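Local coordinates for cellobiose 2-epimerase (Caldibacillus thermoamylovorans, PDB 5ZHB), which catalyses the epimerisation of cellobiose at C2 of its reducing-end sugar, a reaction that probably takes place in the pocket of an (alpha/alpha)6 barrel, at residues V177-T182 against Q229-N234; K109-Q114 against M183-H188; I239-S244 against N295-I300; L215-V220 against R267-M272; F116-L121 against L190-N195. All coordinates share one frame; numbering follows the deposited sequence.

Interaction 1 (V177-T182 against Q229-N234); sequences VIADIT and QVFFNN
I181 and F232 form an antiparallel hydrogen-bonded pair that is disturbed by a classic beta bulge, in which D180 and I181 together face F232. F232 N donates to I181 O at 3.0 Å. F232 O in turn is gripped by two amides: D180 N, 3.0 Å away and nearly in line with the carbonyl bond, and I181 N, 3.2 Å away and 42° above the carbonyl plane.

Packing is tight on the two faces of this short ladder. I181 CB and F232 CB meet at 3.9 Å, and I181 O lies at the edge of the F232 ring, in its plane. On the face bearing T182 and F231, T182 CG2 reaches the edge of the F231 ring, 3.8 Å from CD1, while A179 CB approaches the same CD1. V230 CG1 sits over the centre of that ring.

The other end is polar and partly exposed. There the carboxylate of D180 and the amide of N234 stack with planes 16° apart; D180 CG lies 3.2 Å from N234 ND2, an arrangement in which ND2 is poorly directed at OD1. N233 OD1 turns back to H235 N and E237 N.

T182 is the N-cap of helix 183-199, its side chain capping a backbone N of the first turn, and its OG1 is also bonded to E158 and T185. Q229 joins V220 at the end of helix 203-220, and F231 packs on L242 of strand 242-244.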
# COMPACT_ATOMS: atom_id res chain seq x y z
N VAL A 177 -6.43 24.07 5.72
CA VAL A 177 -5.32 24.52 4.88
C VAL A 177 -4.74 23.27 4.21
O VAL A 177 -4.27 22.36 4.90
CB VAL A 177 -4.22 25.31 5.63
CG1 VAL A 177 -3.37 24.43 6.54
CG2 VAL A 177 -3.34 26.09 4.66
N ILE A 178 -4.78 23.23 2.87
CA ILE A 178 -4.50 22.01 2.14
C ILE A 178 -2.99 21.80 1.99
O ILE A 178 -2.20 22.75 1.99
CB ILE A 178 -5.22 21.95 0.77
CG1 ILE A 178 -5.34 23.30 0.04
CG2 ILE A 178 -6.59 21.29 0.93
CD1 ILE A 178 -4.02 23.96 -0.32
N ALA A 179 -2.61 20.52 1.87
CA ALA A 179 -1.24 20.10 1.63
C ALA A 179 -0.93 20.22 0.15
O ALA A 179 -1.78 19.86 -0.67
CB ALA A 179 -1.05 18.67 2.08
N ASP A 180 0.29 20.67 -0.17
CA ASP A 180 0.83 20.67 -1.53
C ASP A 180 1.60 19.38 -1.82
O ASP A 180 1.80 18.99 -2.98
CB ASP A 180 1.75 21.87 -1.70
CG ASP A 180 1.09 23.20 -1.37
OD1 ASP A 180 0.11 23.55 -2.07
OD2 ASP A 180 1.50 23.84 -0.38
N ILE A 181 2.20 18.82 -0.76
CA ILE A 181 3.09 17.68 -0.89
C ILE A 181 2.65 16.69 0.19
O ILE A 181 2.29 17.12 1.29
CB ILE A 181 4.57 18.06 -0.75
CG1 ILE A 181 5.10 18.89 -1.94
CG2 ILE A 181 5.43 16.80 -0.54
CD1 ILE A 181 6.49 19.48 -1.73
N THR A 182 2.60 15.40 -0.15
CA THR A 182 2.27 14.37 0.83
C THR A 182 3.34 13.27 0.86
O THR A 182 3.88 12.83 -0.15
CB THR A 182 0.86 13.77 0.65
OG1 THR A 182 0.84 12.84 -0.44
CG2 THR A 182 -0.20 14.85 0.52
N GLN A 229 6.88 12.88 9.01
CA GLN A 229 5.84 13.89 8.91
C GLN A 229 4.97 13.53 7.69
O GLN A 229 5.41 12.80 6.82
CB GLN A 229 6.50 15.28 8.84
CG GLN A 229 7.44 15.54 10.03
CD GLN A 229 8.42 16.67 9.78
OE1 GLN A 229 8.26 17.77 10.31
NE2 GLN A 229 9.44 16.43 8.96
N VAL A 230 3.76 14.07 7.65
CA VAL A 230 2.70 13.54 6.80
C VAL A 230 2.33 14.51 5.68
O VAL A 230 2.21 14.08 4.55
CB VAL A 230 1.51 13.09 7.65
CG1 VAL A 230 0.40 12.46 6.79
CG2 VAL A 230 1.96 12.10 8.71
N PHE A 231 2.13 15.79 6.00
CA PHE A 231 1.61 16.78 5.06
C PHE A 231 2.51 18.02 5.09
O PHE A 231 2.92 18.45 6.17
CB PHE A 231 0.20 17.18 5.46
CG PHE A 231 -0.84 16.07 5.37
CD1 PHE A 231 -1.04 15.40 4.18
CD2 PHE A 231 -1.61 15.72 6.48
CE1 PHE A 231 -1.99 14.40 4.09
CE2 PHE A 231 -2.56 14.71 6.39
CZ PHE A 231 -2.74 14.05 5.19
N PHE A 232 2.83 18.52 3.89
CA PHE A 232 3.81 19.58 3.70
C PHE A 232 3.23 20.66 2.78
O PHE A 232 2.34 20.39 1.97
CB PHE A 232 5.06 19.05 3.00
CG PHE A 232 5.66 17.86 3.75
CD1 PHE A 232 5.16 16.58 3.54
CD2 PHE A 232 6.65 18.05 4.71
CE1 PHE A 232 5.64 15.51 4.28
CE2 PHE A 232 7.14 16.98 5.43
CZ PHE A 232 6.64 15.71 5.21
N ASN A 233 3.80 21.86 2.92
CA ASN A 233 3.66 22.93 1.96
C ASN A 233 4.71 22.76 0.87
O ASN A 233 5.52 21.83 0.92
CB ASN A 233 3.68 24.28 2.69
CG ASN A 233 5.04 24.66 3.25
OD1 ASN A 233 6.07 24.13 2.84
ND2 ASN A 233 5.06 25.62 4.16
N ASN A 234 4.73 23.68 -0.10
CA ASN A 234 5.62 23.60 -1.24
C ASN A 234 7.08 23.80 -0.86
O ASN A 234 7.96 23.57 -1.68
CB ASN A 234 5.23 24.60 -2.32
CG ASN A 234 4.21 23.99 -3.25
OD1 ASN A 234 4.44 22.90 -3.80
ND2 ASN A 234 3.08 24.66 -3.42

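Interaction 2 (K109-Q114 against M183-H188); sequences KHVYAQ and MNTHLH
Y112 meets N184 and H188 through its CE1 atom, which lies 3.5 Å from N184 ND2 and equally close to H188 CD2. The two neighbours arrive differently. N184 ND2 stands over a face of the tyrosine ring, offset toward the rim, with the amide plane turned 68° from the ring; H188 lies alongside, pointing the same way, its CB at the tyrosine edge. Y112 CG, anti to the backbone N (chi1 178°), starts the ring on the side of the helix that carries N184 and H188. Nearer the helix starts, V111 CG1 touches T185 CG2 at 3.7 Å, and T185 OG1 lies at the edge of the H110 ring, 3.9 Å from CE1.

A second shell fixes these groups. N184 OD1 is bonded to H247 NE2, H188 ND1 to E191 OE1, and T185 OG1 to E158. H110 is the N-cap of helix 111-128: its ND1 accepts from Y112 N at 3.0 Å, almost in the imidazole plane. H110 O receives both Q114 N and Q114 NE2, which ties the first turn of that helix to the preceding strand.

Two adjacent inner helices thus pack side by side at their N-terminal ends, the end of an (alpha/alpha)6 barrel where, as in relatives of this family, the sugar pocket probably lies.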
# COMPACT_ATOMS: atom_id res chain seq x y z
N LYS A 109 -7.15 12.13 -12.36
CA LYS A 109 -5.90 11.43 -12.54
C LYS A 109 -4.98 11.81 -11.38
O LYS A 109 -4.58 12.97 -11.26
CB LYS A 109 -5.29 11.93 -13.86
CG LYS A 109 -6.07 11.58 -15.10
CD LYS A 109 -6.17 10.12 -15.48
CE LYS A 109 -7.18 9.89 -16.59
NZ LYS A 109 -6.76 10.44 -17.90
N HIS A 110 -4.72 10.85 -10.50
CA HIS A 110 -3.95 11.13 -9.30
C HIS A 110 -2.63 10.37 -9.43
O HIS A 110 -2.63 9.21 -9.83
CB HIS A 110 -4.79 10.74 -8.08
CG HIS A 110 -4.28 11.39 -6.84
ND1 HIS A 110 -2.99 11.16 -6.37
CD2 HIS A 110 -4.82 12.30 -6.03
CE1 HIS A 110 -2.78 11.88 -5.28
NE2 HIS A 110 -3.88 12.59 -5.05
N VAL A 111 -1.52 11.03 -9.06
CA VAL A 111 -0.19 10.42 -9.09
C VAL A 111 -0.18 9.14 -8.25
O VAL A 111 0.42 8.15 -8.63
CB VAL A 111 0.87 11.44 -8.63
CG1 VAL A 111 2.23 10.79 -8.41
CG2 VAL A 111 1.03 12.60 -9.60
N TYR A 112 -0.90 9.13 -7.12
CA TYR A 112 -0.97 7.98 -6.22
C TYR A 112 -1.52 6.78 -6.97
O TYR A 112 -1.00 5.67 -6.84
CB TYR A 112 -1.86 8.35 -5.04
CG TYR A 112 -2.13 7.31 -3.97
CD1 TYR A 112 -1.12 6.50 -3.46
CD2 TYR A 112 -3.39 7.22 -3.40
CE1 TYR A 112 -1.38 5.59 -2.45
CE2 TYR A 112 -3.66 6.31 -2.39
CZ TYR A 112 -2.65 5.50 -1.92
OH TYR A 112 -2.94 4.62 -0.91
N ALA A 113 -2.57 7.01 -7.77
CA ALA A 113 -3.14 5.92 -8.53
C ALA A 113 -2.17 5.44 -9.61
O ALA A 113 -2.08 4.24 -9.84
CB ALA A 113 -4.51 6.34 -9.05
N GLN A 114 -1.45 6.36 -10.27
CA GLN A 114 -0.53 5.99 -11.34
C GLN A 114 0.59 5.13 -10.76
O GLN A 114 1.00 4.14 -11.36
CB GLN A 114 0.02 7.18 -12.12
CG GLN A 114 -1.00 8.23 -12.54
CD GLN A 114 -2.29 7.66 -13.11
OE1 GLN A 114 -2.28 6.82 -14.02
NE2 GLN A 114 -3.42 8.09 -12.58
N MET A 183 3.58 12.81 2.09
CA MET A 183 4.38 11.64 2.39
C MET A 183 3.76 10.44 1.70
O MET A 183 4.46 9.63 1.08
CB MET A 183 4.47 11.48 3.92
CG MET A 183 5.13 10.21 4.42
SD MET A 183 4.01 8.78 4.47
CE MET A 183 2.95 9.26 5.83
N ASN A 184 2.43 10.34 1.78
CA ASN A 184 1.76 9.14 1.28
C ASN A 184 2.07 8.92 -0.20
O ASN A 184 2.39 7.80 -0.61
CB ASN A 184 0.26 9.18 1.55
CG ASN A 184 -0.39 7.85 1.24
OD1 ASN A 184 -0.11 6.85 1.91
ND2 ASN A 184 -1.19 7.82 0.18
N THR A 185 1.93 9.98 -1.03
CA THR A 185 2.18 9.84 -2.47
C THR A 185 3.63 9.45 -2.74
O THR A 185 3.89 8.55 -3.52
CB THR A 185 1.80 11.12 -3.21
OG1 THR A 185 0.39 11.29 -3.06
CG2 THR A 185 2.12 11.05 -4.69
N HIS A 186 4.58 10.10 -2.03
CA HIS A 186 5.99 9.80 -2.18
C HIS A 186 6.29 8.35 -1.80
O HIS A 186 7.10 7.68 -2.46
CB HIS A 186 6.79 10.85 -1.39
CG HIS A 186 6.79 12.17 -2.12
ND1 HIS A 186 5.75 13.06 -2.02
CD2 HIS A 186 7.69 12.71 -2.99
CE1 HIS A 186 6.01 14.12 -2.81
NE2 HIS A 186 7.18 13.93 -3.41
N LEU A 187 5.62 7.84 -0.76
CA LEU A 187 5.90 6.47 -0.32
C LEU A 187 5.55 5.48 -1.44
O LEU A 187 6.34 4.57 -1.75
CB LEU A 187 5.13 6.17 0.97
CG LEU A 187 5.27 4.75 1.55
CD1 LEU A 187 6.72 4.41 1.79
CD2 LEU A 187 4.49 4.58 2.83
N HIS A 188 4.34 5.64 -2.00
CA HIS A 188 3.84 4.69 -3.00
C HIS A 188 4.54 4.89 -4.35
O HIS A 188 4.66 3.93 -5.10
CB HIS A 188 2.31 4.60 -2.98
CG HIS A 188 1.87 4.08 -1.66
ND1 HIS A 188 2.07 2.76 -1.30
CD2 HIS A 188 1.41 4.68 -0.57
CE1 HIS A 188 1.65 2.60 -0.05
NE2 HIS A 188 1.27 3.74 0.41

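Interaction 3 (I239-S244 against N295-I300); sequences IIDLKS and NENGKI
A beta hairpin closed by a type II' turn from E296 to K299 lies against an edge strand, with L242 and K243 paired to E296 and N295, and D241 lying opposite N297. K243 and N295 are the hydrogen-bonded pair: K243 N donates to N295 O and N295 N to K243 O, each at 2.9 Å. At the other end the amide of N297, the first residue inside the turn, gives a nearly straight bond from its N to D241 O (2.8 Å, 175°), which extends the ladder by one step past the L242-E296 pair. L242 and E296 form the intervening non-hydrogen-bonded pair, where L242 CA makes a CA-H...O contact with N295 O, and L242 CD1 crosses to E296 CB at 4.0 Å.

D241 is the centre of an inverse gamma turn. With its CG placed anti to the backbone N (chi1 175°), D241 CG lies 3.8 Å from N297 CA, and OD2 comes within 3.1 Å of that same atom. K243 NZ reaches D241 OD1, two residues back in the same segment, in a weak salt bridge of 3.4 Å. A water donates to N297 O at 3.0 Å and accepts a weak bond from K243 NZ, joining the lysine to the turn across the surface.

S244, whose OG is bonded to H247 ND1, then leads into helix 245-262. The arrangement is that of a four-stranded antiparallel sheet carried by the segments that connect the helices at one end of an (alpha/alpha)6 barrel.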
# COMPACT_ATOMS: atom_id res chain seq x y z
N ILE A 239 2.99 20.80 7.87
CA ILE A 239 1.97 21.80 8.19
C ILE A 239 0.96 21.28 9.20
O ILE A 239 0.04 22.01 9.55
CB ILE A 239 1.25 22.30 6.92
CG1 ILE A 239 0.60 21.17 6.13
CG2 ILE A 239 2.23 23.09 6.05
CD1 ILE A 239 -0.32 21.65 5.02
N ILE A 240 1.09 20.02 9.64
CA ILE A 240 0.15 19.47 10.61
C ILE A 240 0.94 18.65 11.63
O ILE A 240 1.94 18.01 11.29
CB ILE A 240 -0.95 18.60 9.95
CG1 ILE A 240 -1.70 19.34 8.84
CG2 ILE A 240 -1.94 18.08 11.00
CD1 ILE A 240 -2.67 20.41 9.31
N ASP A 241 0.49 18.69 12.88
CA ASP A 241 1.09 17.87 13.92
C ASP A 241 0.40 16.50 13.89
O ASP A 241 -0.58 16.32 14.60
CB ASP A 241 0.95 18.54 15.28
CG ASP A 241 1.44 17.69 16.44
OD1 ASP A 241 2.22 16.75 16.18
OD2 ASP A 241 0.99 17.94 17.58
N LEU A 242 0.88 15.59 13.03
CA LEU A 242 0.22 14.29 12.82
C LEU A 242 1.27 13.20 12.68
O LEU A 242 2.21 13.31 11.92
CB LEU A 242 -0.68 14.30 11.59
CG LEU A 242 -1.38 12.98 11.22
CD1 LEU A 242 -2.31 12.48 12.28
CD2 LEU A 242 -2.14 13.16 9.91
N LYS A 243 1.10 12.14 13.46
CA LYS A 243 1.93 10.96 13.34
C LYS A 243 1.03 9.79 12.99
O LYS A 243 0.02 9.61 13.65
CB LYS A 243 2.59 10.60 14.67
CG LYS A 243 3.78 11.44 15.04
CD LYS A 243 3.49 12.64 15.90
CE LYS A 243 4.81 13.20 16.38
NZ LYS A 243 4.58 14.45 17.10
N SER A 244 1.43 9.03 11.97
CA SER A 244 0.67 7.90 11.47
C SER A 244 1.55 6.67 11.59
O SER A 244 2.53 6.51 10.84
CB SER A 244 0.23 8.14 10.04
OG SER A 244 -0.51 7.03 9.55
N ASN A 295 -1.69 9.92 15.93
CA ASN A 295 -1.58 10.89 17.02
C ASN A 295 -1.62 12.29 16.40
O ASN A 295 -0.71 12.70 15.71
CB ASN A 295 -0.37 10.58 17.89
CG ASN A 295 -0.23 11.56 19.03
OD1 ASN A 295 -0.91 12.59 19.09
ND2 ASN A 295 0.63 11.22 19.98
N GLU A 296 -2.76 12.94 16.57
CA GLU A 296 -3.03 14.23 15.96
C GLU A 296 -3.06 15.27 17.07
O GLU A 296 -3.89 15.18 17.97
CB GLU A 296 -4.36 14.27 15.21
CG GLU A 296 -4.47 15.52 14.34
CD GLU A 296 -5.61 15.41 13.33
OE1 GLU A 296 -6.49 14.55 13.49
OE2 GLU A 296 -5.59 16.15 12.34
N ASN A 297 -2.16 16.25 16.97
CA ASN A 297 -1.98 17.20 18.06
C ASN A 297 -1.53 16.35 19.24
O ASN A 297 -0.63 15.52 19.10
CB ASN A 297 -3.23 18.08 18.15
CG ASN A 297 -3.55 18.72 16.81
OD1 ASN A 297 -4.68 18.61 16.31
ND2 ASN A 297 -2.57 19.36 16.19
N GLY A 298 -2.21 16.45 20.38
CA GLY A 298 -1.86 15.56 21.48
C GLY A 298 -2.60 14.22 21.44
O GLY A 298 -2.29 13.33 22.23
N LYS A 299 -3.59 14.08 20.56
CA LYS A 299 -4.66 13.10 20.76
C LYS A 299 -4.42 11.84 19.94
O LYS A 299 -4.26 11.89 18.73
CB LYS A 299 -6.00 13.76 20.45
CG LYS A 299 -6.33 14.89 21.42
CD LYS A 299 -7.11 16.07 20.87
CE LYS A 299 -8.54 15.73 20.54
NZ LYS A 299 -9.37 16.93 20.69
N ILE A 300 -4.41 10.71 20.65
CA ILE A 300 -4.20 9.41 20.04
C ILE A 300 -5.55 8.81 19.66
O ILE A 300 -6.50 8.76 20.44
CB ILE A 300 -3.38 8.50 20.98
CG1 ILE A 300 -1.97 9.06 21.20
CG2 ILE A 300 -3.35 7.07 20.42
CD1 ILE A 300 -1.20 8.41 22.34
O HOH W 1 2.09 14.37 19.49

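Interaction 4 (L215-V220 against R267-M272); sequences LFYEKV and RKYTQM
Y217 projects from helix 203-220 onto K268, Y269 and M272 of helix 267-283, two outer helices of the (alpha/alpha)6 barrel. The axes of segments 215-220 and 267-272 approach to 10.5 Å at an angle of 72°, and the tyrosine bridges much of that gap.

Its CB begins against Y269 CE1, only 3.5 Å away. CG, anti to the backbone N (chi1 179°), lies in the plane of the Y269 ring at its edge. Together the rings make an offset edge-to-face pair, planes 67° apart, with the edge of Y269 turned to the face of Y217. Farther out, CD1 is 4.0 Å from M272 SD, a Met-aromatic contact at the ring edge, while CE1 approaches K268 O at 3.6 Å. The aliphatic chain of K268 crosses at about a right angle: CG makes a CH-pi contact over the ring, 4.1 Å from its centroid, and CD and CE continue to Y217 CE2. At the tip, Y217 OH reaches K268 CB at 3.7 Å.

Y269 OH is held by D214 OD1, which probably helps fix the orientation of that ring. F216, next to the tyrosine, faces helices 183-199 and 245-262 instead. M272 SD also reaches back to the helix itself, 3.8 Å from Y217 CA.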
# COMPACT_ATOMS: atom_id res chain seq x y z
N LEU A 215 14.77 12.42 -0.18
CA LEU A 215 13.63 13.20 0.26
C LEU A 215 13.05 12.63 1.56
O LEU A 215 12.70 13.38 2.47
CB LEU A 215 12.57 13.25 -0.84
CG LEU A 215 12.85 14.11 -2.08
CD1 LEU A 215 11.83 13.82 -3.15
CD2 LEU A 215 12.82 15.56 -1.72
N PHE A 216 12.90 11.31 1.64
CA PHE A 216 12.44 10.72 2.89
C PHE A 216 13.39 11.08 4.03
O PHE A 216 12.93 11.53 5.09
CB PHE A 216 12.26 9.20 2.82
CG PHE A 216 10.82 8.86 2.44
CD1 PHE A 216 9.82 8.85 3.41
CD2 PHE A 216 10.48 8.66 1.11
CE1 PHE A 216 8.51 8.59 3.06
CE2 PHE A 216 9.16 8.39 0.77
CZ PHE A 216 8.18 8.37 1.74
N TYR A 217 14.68 10.89 3.79
CA TYR A 217 15.68 11.09 4.85
C TYR A 217 15.71 12.56 5.31
O TYR A 217 15.54 12.83 6.50
CB TYR A 217 17.06 10.61 4.42
CG TYR A 217 18.06 10.87 5.54
CD1 TYR A 217 18.12 10.03 6.66
CD2 TYR A 217 18.89 11.99 5.52
CE1 TYR A 217 18.99 10.29 7.71
CE2 TYR A 217 19.77 12.25 6.56
CZ TYR A 217 19.83 11.39 7.65
OH TYR A 217 20.69 11.64 8.66
N GLU A 218 15.84 13.49 4.35
CA GLU A 218 16.00 14.92 4.61
C GLU A 218 14.71 15.66 4.95
O GLU A 218 14.70 16.50 5.84
CB GLU A 218 16.53 15.67 3.40
CG GLU A 218 18.00 15.43 3.09
CD GLU A 218 18.58 16.50 2.17
OE1 GLU A 218 17.87 17.48 1.77
OE2 GLU A 218 19.76 16.30 1.83
N LYS A 219 13.61 15.39 4.21
CA LYS A 219 12.40 16.18 4.37
C LYS A 219 11.34 15.49 5.25
O LYS A 219 10.71 16.14 6.08
CB LYS A 219 11.87 16.45 2.95
CG LYS A 219 12.88 17.01 1.93
CD LYS A 219 13.43 18.37 2.33
CE LYS A 219 14.46 18.91 1.35
NZ LYS A 219 14.71 20.32 1.67
N VAL A 220 11.09 14.19 5.04
CA VAL A 220 9.94 13.53 5.64
C VAL A 220 10.25 13.20 7.11
O VAL A 220 9.48 13.52 8.02
CB VAL A 220 9.52 12.28 4.83
CG1 VAL A 220 8.28 11.65 5.44
CG2 VAL A 220 9.32 12.57 3.33
N ARG A 267 24.80 4.80 5.08
CA ARG A 267 24.57 4.37 6.44
C ARG A 267 23.45 5.18 7.09
O ARG A 267 22.80 4.68 7.99
CB ARG A 267 25.84 4.51 7.30
CG ARG A 267 26.98 3.58 6.90
CD ARG A 267 26.57 2.12 6.88
NE ARG A 267 25.91 1.83 8.15
CZ ARG A 267 25.13 0.78 8.44
NH1 ARG A 267 25.01 -0.24 7.60
NH2 ARG A 267 24.49 0.78 9.59
N LYS A 268 23.26 6.44 6.71
CA LYS A 268 22.21 7.20 7.36
C LYS A 268 20.81 6.65 7.03
O LYS A 268 19.88 6.78 7.83
CB LYS A 268 22.40 8.70 7.10
CG LYS A 268 22.43 9.19 5.67
CD LYS A 268 23.12 10.56 5.60
CE LYS A 268 22.80 11.38 4.40
NZ LYS A 268 23.48 10.90 3.20
N TYR A 269 20.66 6.04 5.87
CA TYR A 269 19.39 5.52 5.38
C TYR A 269 19.08 4.21 6.10
O TYR A 269 17.97 4.05 6.63
CB TYR A 269 19.44 5.30 3.86
CG TYR A 269 19.71 6.55 3.03
CD1 TYR A 269 19.34 7.81 3.49
CD2 TYR A 269 20.28 6.46 1.76
CE1 TYR A 269 19.57 8.94 2.73
CE2 TYR A 269 20.51 7.59 0.99
CZ TYR A 269 20.16 8.84 1.49
OH TYR A 269 20.36 9.99 0.79
N THR A 270 20.07 3.31 6.13
CA THR A 270 19.99 2.11 6.96
C THR A 270 19.63 2.46 8.41
O THR A 270 18.71 1.87 9.00
CB THR A 270 21.30 1.32 6.83
OG1 THR A 270 21.22 0.69 5.55
CG2 THR A 270 21.43 0.20 7.84
N GLN A 271 20.31 3.45 8.99
CA GLN A 271 20.02 3.83 10.37
C GLN A 271 18.60 4.39 10.49
O GLN A 271 17.93 4.20 11.49
CB GLN A 271 21.00 4.86 10.92
CG GLN A 271 20.95 4.94 12.44
CD GLN A 271 21.31 3.61 13.05
OE1 GLN A 271 22.35 3.03 12.71
NE2 GLN A 271 20.45 3.09 13.91
N MET A 272 18.13 5.13 9.47
CA MET A 272 16.76 5.61 9.47
C MET A 272 15.79 4.42 9.54
O MET A 272 14.89 4.44 10.35
CB MET A 272 16.45 6.51 8.26
CG MET A 272 14.97 6.87 8.13
SD MET A 272 14.69 7.94 6.70
CE MET A 272 15.24 6.89 5.37

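Interaction 5 (F116-L121 against L190-N195); sequences FGVYAL and LEAYTN
Y119 and E191 lie against each other as flat groups, the carboxylate plane only 17° from the ring. E191 CG sits over a face of the tyrosine, 3.8 Å from the ring centroid in a CH-pi contact. It is anti to the backbone N, which puts it over the ring; beyond it the chain is extended, and the carboxylate continues across the ring toward Y119 CE2 and CZ. F116 is turned very differently: its ring plane stands 72° from the same carboxylate, and its CZ comes within 3.4 Å of E191 OE1.

N195 approaches from another side, with CB at the edge of the Y119 ring. Its ND2 donates to Y119 O at 3.3 Å, in the carbonyl plane and on a lone pair, although the bond is bent to 140°. N195 OD1 is bonded to R198, and ND2 also to T122 and E123. Small A192 lets the helices come close, with Y119 CA and A192 CA 4.1 Å apart and the short axes 7.8 Å; V118 CG1 packs on A192 CB.

Chemically, this is a buried carboxylate with both oxygens engaged: OE1 by H188, OE2 by R379 and Y375. R379 also bonds Y119 OH, so one arginine joins both members of the stacked pair.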
# COMPACT_ATOMS: atom_id res chain seq x y z
N PHE A 116 0.42 3.11 -8.03
CA PHE A 116 -0.15 1.79 -7.83
C PHE A 116 -0.23 1.01 -9.14
O PHE A 116 -0.04 -0.18 -9.13
CB PHE A 116 -1.47 1.86 -7.05
CG PHE A 116 -1.18 1.57 -5.57
CD1 PHE A 116 -0.83 0.30 -5.17
CD2 PHE A 116 -1.15 2.59 -4.63
CE1 PHE A 116 -0.45 0.03 -3.85
CE2 PHE A 116 -0.77 2.33 -3.31
CZ PHE A 116 -0.43 1.06 -2.93
N GLY A 117 -0.49 1.67 -10.27
CA GLY A 117 -0.50 1.01 -11.58
C GLY A 117 0.86 0.41 -11.93
O GLY A 117 0.95 -0.77 -12.27
N VAL A 118 1.90 1.22 -11.74
CA VAL A 118 3.26 0.74 -11.98
C VAL A 118 3.58 -0.45 -11.10
O VAL A 118 4.10 -1.47 -11.59
CB VAL A 118 4.26 1.89 -11.74
CG1 VAL A 118 5.70 1.39 -11.69
CG2 VAL A 118 4.06 2.97 -12.78
N TYR A 119 3.25 -0.34 -9.80
CA TYR A 119 3.52 -1.42 -8.86
C TYR A 119 2.84 -2.72 -9.29
O TYR A 119 3.45 -3.79 -9.23
CB TYR A 119 3.00 -0.98 -7.48
CG TYR A 119 3.39 -1.88 -6.31
CD1 TYR A 119 4.71 -2.26 -6.08
CD2 TYR A 119 2.44 -2.31 -5.41
CE1 TYR A 119 5.07 -3.03 -4.99
CE2 TYR A 119 2.78 -3.10 -4.32
CZ TYR A 119 4.10 -3.45 -4.10
OH TYR A 119 4.39 -4.22 -3.00
N ALA A 120 1.55 -2.65 -9.66
CA ALA A 120 0.80 -3.85 -9.99
C ALA A 120 1.20 -4.45 -11.35
O ALA A 120 1.30 -5.69 -11.49
CB ALA A 120 -0.66 -3.55 -9.94
N LEU A 121 1.43 -3.58 -12.33
CA LEU A 121 1.78 -3.99 -13.68
C LEU A 121 3.16 -4.65 -13.69
O LEU A 121 3.35 -5.64 -14.38
CB LEU A 121 1.71 -2.80 -14.63
CG LEU A 121 0.31 -2.31 -15.01
CD1 LEU A 121 0.39 -0.93 -15.58
CD2 LEU A 121 -0.36 -3.24 -15.98
N LEU A 190 7.79 5.54 -4.40
CA LEU A 190 8.99 4.76 -4.09
C LEU A 190 8.72 3.26 -4.17
O LEU A 190 9.49 2.50 -4.76
CB LEU A 190 9.50 5.20 -2.72
CG LEU A 190 10.73 4.45 -2.19
CD1 LEU A 190 11.95 4.60 -3.08
CD2 LEU A 190 11.03 5.02 -0.84
N GLU A 191 7.61 2.81 -3.59
CA GLU A 191 7.22 1.41 -3.60
C GLU A 191 7.13 0.91 -5.04
O GLU A 191 7.64 -0.14 -5.38
CB GLU A 191 5.89 1.32 -2.86
CG GLU A 191 5.16 -0.02 -2.94
CD GLU A 191 3.77 0.10 -2.33
OE1 GLU A 191 3.01 0.98 -2.78
OE2 GLU A 191 3.48 -0.63 -1.38
N ALA A 192 6.40 1.66 -5.88
CA ALA A 192 6.19 1.28 -7.27
C ALA A 192 7.51 1.21 -8.04
O ALA A 192 7.80 0.26 -8.78
CB ALA A 192 5.27 2.32 -7.86
N TYR A 193 8.33 2.24 -7.86
CA TYR A 193 9.58 2.35 -8.59
C TYR A 193 10.56 1.26 -8.17
O TYR A 193 11.32 0.80 -9.01
CB TYR A 193 10.23 3.71 -8.37
CG TYR A 193 9.63 4.86 -9.16
CD1 TYR A 193 8.42 4.73 -9.85
CD2 TYR A 193 10.28 6.09 -9.21
CE1 TYR A 193 7.90 5.78 -10.57
CE2 TYR A 193 9.77 7.15 -9.94
CZ TYR A 193 8.58 6.99 -10.64
OH TYR A 193 8.06 8.06 -11.33
N THR A 194 10.56 0.88 -6.88
CA THR A 194 11.33 -0.28 -6.44
C THR A 194 11.00 -1.51 -7.28
O THR A 194 11.90 -2.23 -7.74
CB THR A 194 11.08 -0.57 -4.96
OG1 THR A 194 11.51 0.63 -4.33
CG2 THR A 194 11.89 -1.73 -4.42
N ASN A 195 9.70 -1.75 -7.51
CA ASN A 195 9.24 -2.93 -8.23
C ASN A 195 9.59 -2.83 -9.72
O ASN A 195 9.88 -3.86 -10.37
CB ASN A 195 7.76 -3.19 -7.94
CG ASN A 195 7.44 -4.66 -7.79
OD1 ASN A 195 8.17 -5.40 -7.11
ND2 ASN A 195 6.36 -5.11 -8.42

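How the interactions relate
Along the chain, interactions 1, 2 and 5 alternate their segments; interaction 3 follows all three in series, and interaction 4 crosses 1 and 3 but comes after 2 and 5. Interactions 2 and 5 are successive levels of one helix pair, 111-128 with 183-199, their centres about 10 Å apart and joined by H188 against F116. The centre of interaction 1 lies about 13 Å from that of interaction 2, strand 181-182 running straight into helix 183-199, and about 14 Å from that of interaction 3, which it touches through F231 and I239. Interaction 4 lies in the outer helix layer, reaching inward through F216 to L187 and L190. Together the five contacts link the barrel's loop-bearing end, inner helices and outer helices.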